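PDB 4RF6: arginine kinase from Anthopleura japonica, which catalyses the reversible transfer of a phosphoryl group from ATP to L-arginine, giving phosphoarginine and ADP. Local coordinates for residues K657-I669 with D680-L692. Sequence-based numbering, arbitrary orientation.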
ATOM      1  N   LYS A 657     -39.913  23.039  19.020  1.00 33.72           N
ATOM      2  CA  LYS A 657     -39.384  24.347  19.407  1.00 35.27           C
ATOM      3  C   LYS A 657     -37.980  24.224  19.987  1.00 31.55           C
ATOM      4  O   LYS A 657     -37.096  25.026  19.681  1.00 27.33           O
ATOM      5  CB  LYS A 657     -40.285  25.015  20.449  1.00 39.68           C
ATOM      6  CG  LYS A 657     -41.722  25.274  20.024  1.00 46.37           C
ATOM      7  CD  LYS A 657     -42.502  25.909  21.181  1.00 50.11           C
ATOM      8  CE  LYS A 657     -43.978  26.079  20.856  1.00 53.20           C
ATOM      9  NZ  LYS A 657     -44.572  24.805  20.365  1.00 55.40           N
ATOM     10  N   ILE A 658     -37.791  23.215  20.833  1.00 30.91           N
ATOM     11  CA  ILE A 658     -36.508  22.964  21.484  1.00 30.30           C
ATOM     12  C   ILE A 658     -35.416  22.593  20.479  1.00 28.22           C
ATOM     13  O   ILE A 658     -34.331  23.181  20.483  1.00 29.66           O
ATOM     14  CB  ILE A 658     -36.634  21.844  22.548  1.00 29.64           C
ATOM     15  CG1 ILE A 658     -37.425  22.345  23.757  1.00 30.50           C
ATOM     16  CG2 ILE A 658     -35.267  21.367  22.997  1.00 26.75           C
ATOM     17  CD1 ILE A 658     -37.912  21.233  24.680  1.00 31.47           C
ATOM     18  N   CYS A 659     -35.702  21.616  19.626  1.00 28.12           N
ATOM     19  CA  CYS A 659     -34.741  21.189  18.611  1.00 28.74           C
ATOM     20  C   CYS A 659     -34.382  22.324  17.662  1.00 26.81           C
ATOM     21  O   CYS A 659     -33.236  22.424  17.207  1.00 27.86           O
ATOM     22  CB  CYS A 659     -35.287  20.000  17.820  1.00 30.78           C
ATOM     23  SG  CYS A 659     -35.406  18.489  18.791  1.00 39.58           S
ATOM     24  N   ASP A 660     -35.358  23.179  17.368  1.00 25.11           N
ATOM     25  CA  ASP A 660     -35.134  24.296  16.453  1.00 29.20           C
ATOM     26  C   ASP A 660     -34.331  25.429  17.097  1.00 26.60           C
ATOM     27  O   ASP A 660     -33.427  25.983  16.474  1.00 21.14           O
ATOM     28  CB  ASP A 660     -36.461  24.827  15.895  1.00 31.90           C
ATOM     29  CG  ASP A 660     -37.079  23.897  14.862  1.00 36.71           C
ATOM     30  OD1 ASP A 660     -36.365  23.006  14.352  1.00 36.08           O
ATOM     31  OD2 ASP A 660     -38.282  24.063  14.559  1.00 39.90           O
ATOM     32  N   GLU A 661     -34.660  25.777  18.338  1.00 26.35           N
ATOM     33  CA  GLU A 661     -33.924  26.832  19.027  1.00 25.16           C
ATOM     34  C   GLU A 661     -32.454  26.446  19.207  1.00 22.63           C
ATOM     35  O   GLU A 661     -31.552  27.269  19.008  1.00 23.91           O
ATOM     36  CB  GLU A 661     -34.549  27.155  20.389  1.00 23.86           C
ATOM     37  CG  GLU A 661     -33.650  28.024  21.260  1.00 27.12           C
ATOM     38  CD  GLU A 661     -34.368  28.672  22.433  1.00 32.65           C
ATOM     39  OE1 GLU A 661     -35.439  28.171  22.844  1.00 33.23           O
ATOM     40  OE2 GLU A 661     -33.848  29.690  22.944  1.00 31.69           O
ATOM     41  N   PHE A 662     -32.214  25.188  19.568  1.00 19.34           N
ATOM     42  CA  PHE A 662     -30.862  24.755  19.908  1.00 20.26           C
ATOM     43  C   PHE A 662     -30.133  24.012  18.791  1.00 20.66           C
ATOM     44  O   PHE A 662     -29.032  23.486  18.997  1.00 20.98           O
ATOM     45  CB  PHE A 662     -30.879  23.952  21.212  1.00 19.98           C
ATOM     46  CG  PHE A 662     -31.291  24.770  22.395  1.00 22.81           C
ATOM     47  CD1 PHE A 662     -30.426  25.718  22.922  1.00 22.90           C
ATOM     48  CD2 PHE A 662     -32.553  24.628  22.955  1.00 22.44           C
ATOM     49  CE1 PHE A 662     -30.802  26.496  24.003  1.00 23.20           C
ATOM     50  CE2 PHE A 662     -32.935  25.403  24.037  1.00 24.69           C
ATOM     51  CZ  PHE A 662     -32.055  26.338  24.558  1.00 24.41           C
ATOM     52  N   HIS A 663     -30.747  23.998  17.611  1.00 18.90           N
ATOM     53  CA  HIS A 663     -30.132  23.451  16.406  1.00 18.81           C
ATOM     54  C   HIS A 663     -29.669  22.012  16.592  1.00 21.62           C
ATOM     55  O   HIS A 663     -28.576  21.638  16.159  1.00 22.66           O
ATOM     56  CB  HIS A 663     -28.974  24.344  15.943  1.00 19.02           C
ATOM     57  CG  HIS A 663     -29.304  25.804  15.951  1.00 22.67           C
ATOM     58  ND1 HIS A 663     -30.437  26.310  15.350  1.00 23.43           N
ATOM     59  CD2 HIS A 663     -28.658  26.864  16.492  1.00 28.26           C
ATOM     60  CE1 HIS A 663     -30.476  27.620  15.524  1.00 25.79           C
ATOM     61  NE2 HIS A 663     -29.408  27.980  16.213  1.00 28.83           N
ATOM     62  N   ILE A 664     -30.513  21.218  17.248  1.00 22.23           N
ATOM     63  CA  ILE A 664     -30.267  19.795  17.429  1.00 23.50           C
ATOM     64  C   ILE A 664     -31.364  18.985  16.736  1.00 26.04           C
ATOM     65  O   ILE A 664     -32.422  19.524  16.395  1.00 26.02           O
ATOM     66  CB  ILE A 664     -30.162  19.421  18.921  1.00 21.67           C
ATOM     67  CG1 ILE A 664     -31.412  19.864  19.689  1.00 23.22           C
ATOM     68  CG2 ILE A 664     -28.926  20.065  19.546  1.00 19.70           C
ATOM     69  CD1 ILE A 664     -31.360  19.525  21.177  1.00 22.45           C
ATOM     70  N   GLN A 665     -31.096  17.701  16.507  1.00 24.07           N
ATOM     71  CA  GLN A 665     -32.045  16.816  15.844  1.00 28.36           C
ATOM     72  C   GLN A 665     -31.994  15.465  16.542  1.00 30.19           C
ATOM     73  O   GLN A 665     -30.937  15.040  17.017  1.00 30.87           O
ATOM     74  CB  GLN A 665     -31.687  16.655  14.363  1.00 28.66           C
ATOM     75  CG  GLN A 665     -30.314  16.032  14.144  1.00 31.25           C
ATOM     76  CD  GLN A 665     -29.919  15.959  12.684  1.00 38.80           C
ATOM     77  OE1 GLN A 665     -30.769  16.020  11.790  1.00 41.88           O
ATOM     78  NE2 GLN A 665     -28.617  15.825  12.431  1.00 37.15           N
ATOM     79  N   ALA A 666     -33.131  14.786  16.620  1.00 34.83           N
ATOM     80  CA  ALA A 666     -33.177  13.508  17.315  1.00 39.65           C
ATOM     81  C   ALA A 666     -33.461  12.388  16.332  1.00 45.07           C
ATOM     82  O   ALA A 666     -34.386  12.490  15.527  1.00 48.26           O
ATOM     83  CB  ALA A 666     -34.228  13.532  18.411  1.00 40.35           C
ATOM     84  N   ARG A 667     -32.665  11.325  16.387  1.00 47.58           N
ATOM     85  CA  ARG A 667     -32.913  10.146  15.560  1.00 52.21           C
ATOM     86  C   ARG A 667     -32.842   8.868  16.402  1.00 52.51           C
ATOM     87  O   ARG A 667     -32.137   8.815  17.412  1.00 50.26           O
ATOM     88  CB  ARG A 667     -31.965  10.105  14.356  1.00 55.67           C
ATOM     89  CG  ARG A 667     -32.036  11.371  13.505  1.00 60.62           C
ATOM     90  CD  ARG A 667     -31.634  11.152  12.053  1.00 65.90           C
ATOM     91  NE  ARG A 667     -32.418  12.000  11.153  1.00 70.00           N
ATOM     92  CZ  ARG A 667     -32.013  12.410   9.954  1.00 72.82           C
ATOM     93  NH1 ARG A 667     -30.816  12.064   9.499  1.00 72.73           N
ATOM     94  NH2 ARG A 667     -32.803  13.174   9.210  1.00 73.73           N
ATOM     95  N   GLY A 668     -33.580   7.842  15.986  1.00 56.31           N
ATOM     96  CA  GLY A 668     -33.822   6.693  16.842  1.00 57.98           C
ATOM     97  C   GLY A 668     -32.813   5.563  16.800  1.00 59.05           C
ATOM     98  O   GLY A 668     -32.092   5.385  15.817  1.00 57.76           O
ATOM     99  N   ILE A 669     -32.764   4.798  17.888  1.00 63.15           N
ATOM    100  CA  ILE A 669     -31.950   3.590  17.959  1.00 65.35           C
ATOM    101  C   ILE A 669     -32.780   2.433  18.506  1.00 69.07           C
ATOM    102  O   ILE A 669     -33.992   2.368  18.290  1.00 71.06           O
ATOM    103  CB  ILE A 669     -30.704   3.785  18.844  1.00 62.93           C
ATOM    104  CG1 ILE A 669     -29.888   4.987  18.370  1.00 59.89           C
ATOM    105  CG2 ILE A 669     -29.846   2.524  18.847  1.00 63.49           C
ATOM    106  CD1 ILE A 669     -28.820   5.422  19.343  1.00 58.18           C
ATOM    107  N   ASP A 680     -30.800  -0.069  25.510  1.00 71.91           N
ATOM    108  CA  ASP A 680     -31.693  -0.382  24.400  1.00 72.34           C
ATOM    109  C   ASP A 680     -33.134  -0.064  24.777  1.00 69.31           C
ATOM    110  O   ASP A 680     -33.632  -0.557  25.793  1.00 72.68           O
ATOM    111  CB  ASP A 680     -31.578  -1.860  24.017  1.00 76.78           C
ATOM    112  CG  ASP A 680     -30.138  -2.335  23.917  1.00 79.20           C
ATOM    113  OD1 ASP A 680     -29.267  -1.547  23.486  1.00 79.01           O
ATOM    114  OD2 ASP A 680     -29.882  -3.506  24.271  1.00 80.46           O
ATOM    115  N   ALA A 681     -33.802   0.739  23.949  1.00 63.53           N
ATOM    116  CA  ALA A 681     -35.144   1.229  24.257  1.00 59.17           C
ATOM    117  C   ALA A 681     -35.671   2.133  23.158  1.00 53.55           C
ATOM    118  O   ALA A 681     -35.415   1.933  21.967  1.00 56.29           O
ATOM    119  CB  ALA A 681     -35.114   2.012  25.557  1.00 58.94           C
ATOM    120  N   GLY A 682     -36.421   3.138  23.584  1.00 48.05           N
ATOM    121  CA  GLY A 682     -36.612   4.322  22.783  1.00 46.62           C
ATOM    122  C   GLY A 682     -35.436   5.205  23.143  1.00 45.33           C
ATOM    123  O   GLY A 682     -35.601   6.270  23.732  1.00 45.05           O
ATOM    124  N   VAL A 683     -34.232   4.721  22.846  1.00 44.00           N
ATOM    125  CA  VAL A 683     -33.042   5.547  22.963  1.00 40.47           C
ATOM    126  C   VAL A 683     -32.993   6.371  21.694  1.00 35.85           C
ATOM    127  O   VAL A 683     -33.125   5.834  20.589  1.00 31.03           O
ATOM    128  CB  VAL A 683     -31.753   4.717  23.097  1.00 43.01           C
ATOM    129  CG1 VAL A 683     -30.534   5.614  22.998  1.00 43.94           C
ATOM    130  CG2 VAL A 683     -31.740   3.953  24.419  1.00 45.00           C
ATOM    131  N   PHE A 684     -32.833   7.677  21.855  1.00 36.17           N
ATOM    132  CA  PHE A 684     -32.757   8.576  20.719  1.00 37.24           C
ATOM    133  C   PHE A 684     -31.332   9.097  20.617  1.00 35.52           C
ATOM    134  O   PHE A 684     -30.684   9.359  21.635  1.00 35.47           O
ATOM    135  CB  PHE A 684     -33.726   9.750  20.890  1.00 40.57           C
ATOM    136  CG  PHE A 684     -35.184   9.359  20.880  1.00 46.86           C
ATOM    137  CD1 PHE A 684     -36.005   9.746  19.832  1.00 49.16           C
ATOM    138  CD2 PHE A 684     -35.740   8.627  21.923  1.00 49.69           C
ATOM    139  CE1 PHE A 684     -37.347   9.403  19.813  1.00 51.61           C
ATOM    140  CE2 PHE A 684     -37.084   8.276  21.912  1.00 52.04           C
ATOM    141  CZ  PHE A 684     -37.888   8.667  20.853  1.00 52.24           C
ATOM    142  N   ASP A 685     -30.836   9.220  19.391  1.00 33.25           N
ATOM    143  CA  ASP A 685     -29.580   9.912  19.162  1.00 33.69           C
ATOM    144  C   ASP A 685     -29.889  11.387  18.989  1.00 29.91           C
ATOM    145  O   ASP A 685     -30.550  11.774  18.025  1.00 29.16           O
ATOM    146  CB  ASP A 685     -28.884   9.393  17.905  1.00 37.90           C
ATOM    147  CG  ASP A 685     -27.560  10.094  17.643  1.00 43.16           C
ATOM    148  OD1 ASP A 685     -27.575  11.270  17.221  1.00 44.53           O
ATOM    149  OD2 ASP A 685     -26.503   9.465  17.852  1.00 47.02           O
ATOM    150  N   ILE A 686     -29.422  12.206  19.926  1.00 24.57           N
ATOM    151  CA  ILE A 686     -29.524  13.650  19.796  1.00 25.32           C
ATOM    152  C   ILE A 686     -28.198  14.162  19.270  1.00 23.18           C
ATOM    153  O   ILE A 686     -27.158  13.945  19.897  1.00 23.51           O
ATOM    154  CB  ILE A 686     -29.783  14.319  21.149  1.00 26.53           C
ATOM    155  CG1 ILE A 686     -30.833  13.538  21.931  1.00 32.94           C
ATOM    156  CG2 ILE A 686     -30.170  15.797  20.955  1.00 21.73           C
ATOM    157  CD1 ILE A 686     -32.207  14.165  21.915  1.00 37.03           C
ATOM    158  N   SER A 687     -28.222  14.837  18.124  1.00 22.91           N
ATOM    159  CA  SER A 687     -26.990  15.345  17.534  1.00 20.43           C
ATOM    160  C   SER A 687     -27.127  16.793  17.079  1.00 20.01           C
ATOM    161  O   SER A 687     -28.234  17.286  16.866  1.00 19.88           O
ATOM    162  CB  SER A 687     -26.561  14.462  16.360  1.00 23.07           C
ATOM    163  OG  SER A 687     -27.519  14.500  15.318  1.00 23.03           O
ATOM    164  N   ASN A 688     -25.995  17.472  16.924  1.00 19.21           N
ATOM    165  CA  ASN A 688     -26.000  18.852  16.454  1.00 19.21           C
ATOM    166  C   ASN A 688     -26.322  18.926  14.960  1.00 19.97           C
ATOM    167  O   ASN A 688     -25.912  18.058  14.186  1.00 20.10           O
ATOM    168  CB  ASN A 688     -24.638  19.487  16.716  1.00 19.76           C
ATOM    169  CG  ASN A 688     -23.527  18.787  15.957  1.00 22.83           C
ATOM    170  OD1 ASN A 688     -23.193  17.630  16.246  1.00 20.70           O
ATOM    171  ND2 ASN A 688     -22.963  19.471  14.971  1.00 22.25           N
ATOM    172  N   ARG A 689     -27.044  19.968  14.555  1.00 20.93           N
ATOM    173  CA  ARG A 689     -27.394  20.144  13.144  1.00 24.26           C
ATOM    174  C   ARG A 689     -26.364  20.971  12.372  1.00 23.88           C
ATOM    175  O   ARG A 689     -26.180  20.778  11.164  1.00 21.25           O
ATOM    176  CB  ARG A 689     -28.781  20.778  13.008  1.00 29.18           C
ATOM    177  CG  ARG A 689     -29.942  19.830  13.305  1.00 34.18           C
ATOM    178  CD  ARG A 689     -30.970  19.867  12.180  1.00 40.04           C
ATOM    179  NE  ARG A 689     -32.091  20.765  12.456  1.00 44.98           N
ATOM    180  CZ  ARG A 689     -32.729  21.478  11.530  1.00 48.22           C
ATOM    181  NH1 ARG A 689     -32.352  21.418  10.259  1.00 48.82           N
ATOM    182  NH2 ARG A 689     -33.742  22.261  11.876  1.00 48.46           N
ATOM    183  N   ARG A 690     -25.689  21.883  13.067  1.00 16.91           N
ATOM    184  CA  ARG A 690     -24.799  22.837  12.402  1.00 20.34           C
ATOM    185  C   ARG A 690     -23.327  22.627  12.740  1.00 18.22           C
ATOM    186  O   ARG A 690     -22.988  22.106  13.811  1.00 19.92           O
ATOM    187  CB  ARG A 690     -25.187  24.274  12.761  1.00 21.97           C
ATOM    188  CG  ARG A 690     -26.626  24.661  12.451  1.00 24.49           C
ATOM    189  CD  ARG A 690     -26.899  26.078  12.931  1.00 25.96           C
ATOM    190  NE  ARG A 690     -28.162  26.628  12.435  1.00 28.32           N
ATOM    191  CZ  ARG A 690     -28.567  27.878  12.647  1.00 28.07           C
ATOM    192  NH1 ARG A 690     -27.806  28.714  13.343  1.00 26.81           N
ATOM    193  NH2 ARG A 690     -29.729  28.295  12.156  1.00 25.55           N
ATOM    194  N   ARG A 691     -22.462  23.058  11.821  1.00 13.25           N
ATOM    195  CA  ARG A 691     -21.015  22.985  12.000  1.00 15.96           C
ATOM    196  C   ARG A 691     -20.322  24.309  11.685  1.00 18.89           C
ATOM    197  O   ARG A 691     -19.250  24.600  12.229  1.00 16.76           O
ATOM    198  CB  ARG A 691     -20.425  21.862  11.144  1.00 14.72           C
ATOM    199  CG  ARG A 691     -20.689  20.491  11.713  1.00 17.08           C
ATOM    200  CD  ARG A 691     -20.400  19.405  10.705  1.00 22.55           C
ATOM    201  NE  ARG A 691     -20.694  18.087  11.251  1.00 31.55           N
ATOM    202  CZ  ARG A 691     -20.712  16.970  10.535  1.00 37.32           C
ATOM    203  NH1 ARG A 691     -20.457  17.016   9.233  1.00 35.08           N
ATOM    204  NH2 ARG A 691     -20.993  15.811  11.121  1.00 38.99           N
ATOM    205  N   LEU A 692     -20.927  25.109  10.806  1.00 17.42           N
ATOM    206  CA  LEU A 692     -20.390  26.436  10.489  1.00 13.74           C
ATOM    207  C   LEU A 692     -21.220  27.560  11.116  1.00 15.47           C
ATOM    208  O   LEU A 692     -22.454  27.507  11.116  1.00 18.39           O
ATOM    209  CB  LEU A 692     -20.299  26.650   8.972  1.00 12.51           C
ATOM    210  CG  LEU A 692     -19.031  26.184   8.272  1.00 13.62           C
ATOM    211  CD1 LEU A 692     -19.264  26.030   6.773  1.00 13.86           C
ATOM    212  CD2 LEU A 692     -17.880  27.171   8.545  1.00 11.03           C
TER
HETATM  213  O   HOH W   1     -25.809  22.590  15.747  1.00 15.82           O
HETATM  214  O   HOH W   2     -33.413  21.195  14.500  1.00 45.36           O
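The guanidinium of Arg690 lies flat on the imidazole of His663, planes 10° apart and centres 3.6 Å from each other, at one end of an antiparallel strand pair, 664-668 with 683-688. This pair closes the edge of the eight-stranded antiparallel sheet in the second phosphagen kinase C-terminal domain, strand 664-668 being outermost. Arg690 reaches the ring because its chain runs extended from CG to NE, which also lays CD over the same face; a flat cation suits an aromatic surface. His663 leads from helix 655-661 into the strand, and its O receives Arg689 N at 2.8 Å.

Between the strands, Gln665 and Ser687 exchange two backbone bonds. Ile686 and small Ala666 share one face of the sheet, Ala666 fitting beside Ile686 CD1, and Ile664 CD1 reaches Ile686 CG2 at 3.9 Å; Met703 and Leu710 of helix 696-714 pack on the two isoleucines. Asp685 and Gln665 lie on the other face: Asp685 turns its carboxylate to Arg639, while Arg689, just past the strand, brings CG and CD against Gln665 CB. A chi1 of 61° swings Gln665 CG in over Ser687, where NE2 gives OG a weak, bent hydrogen bond of 3.4 Å.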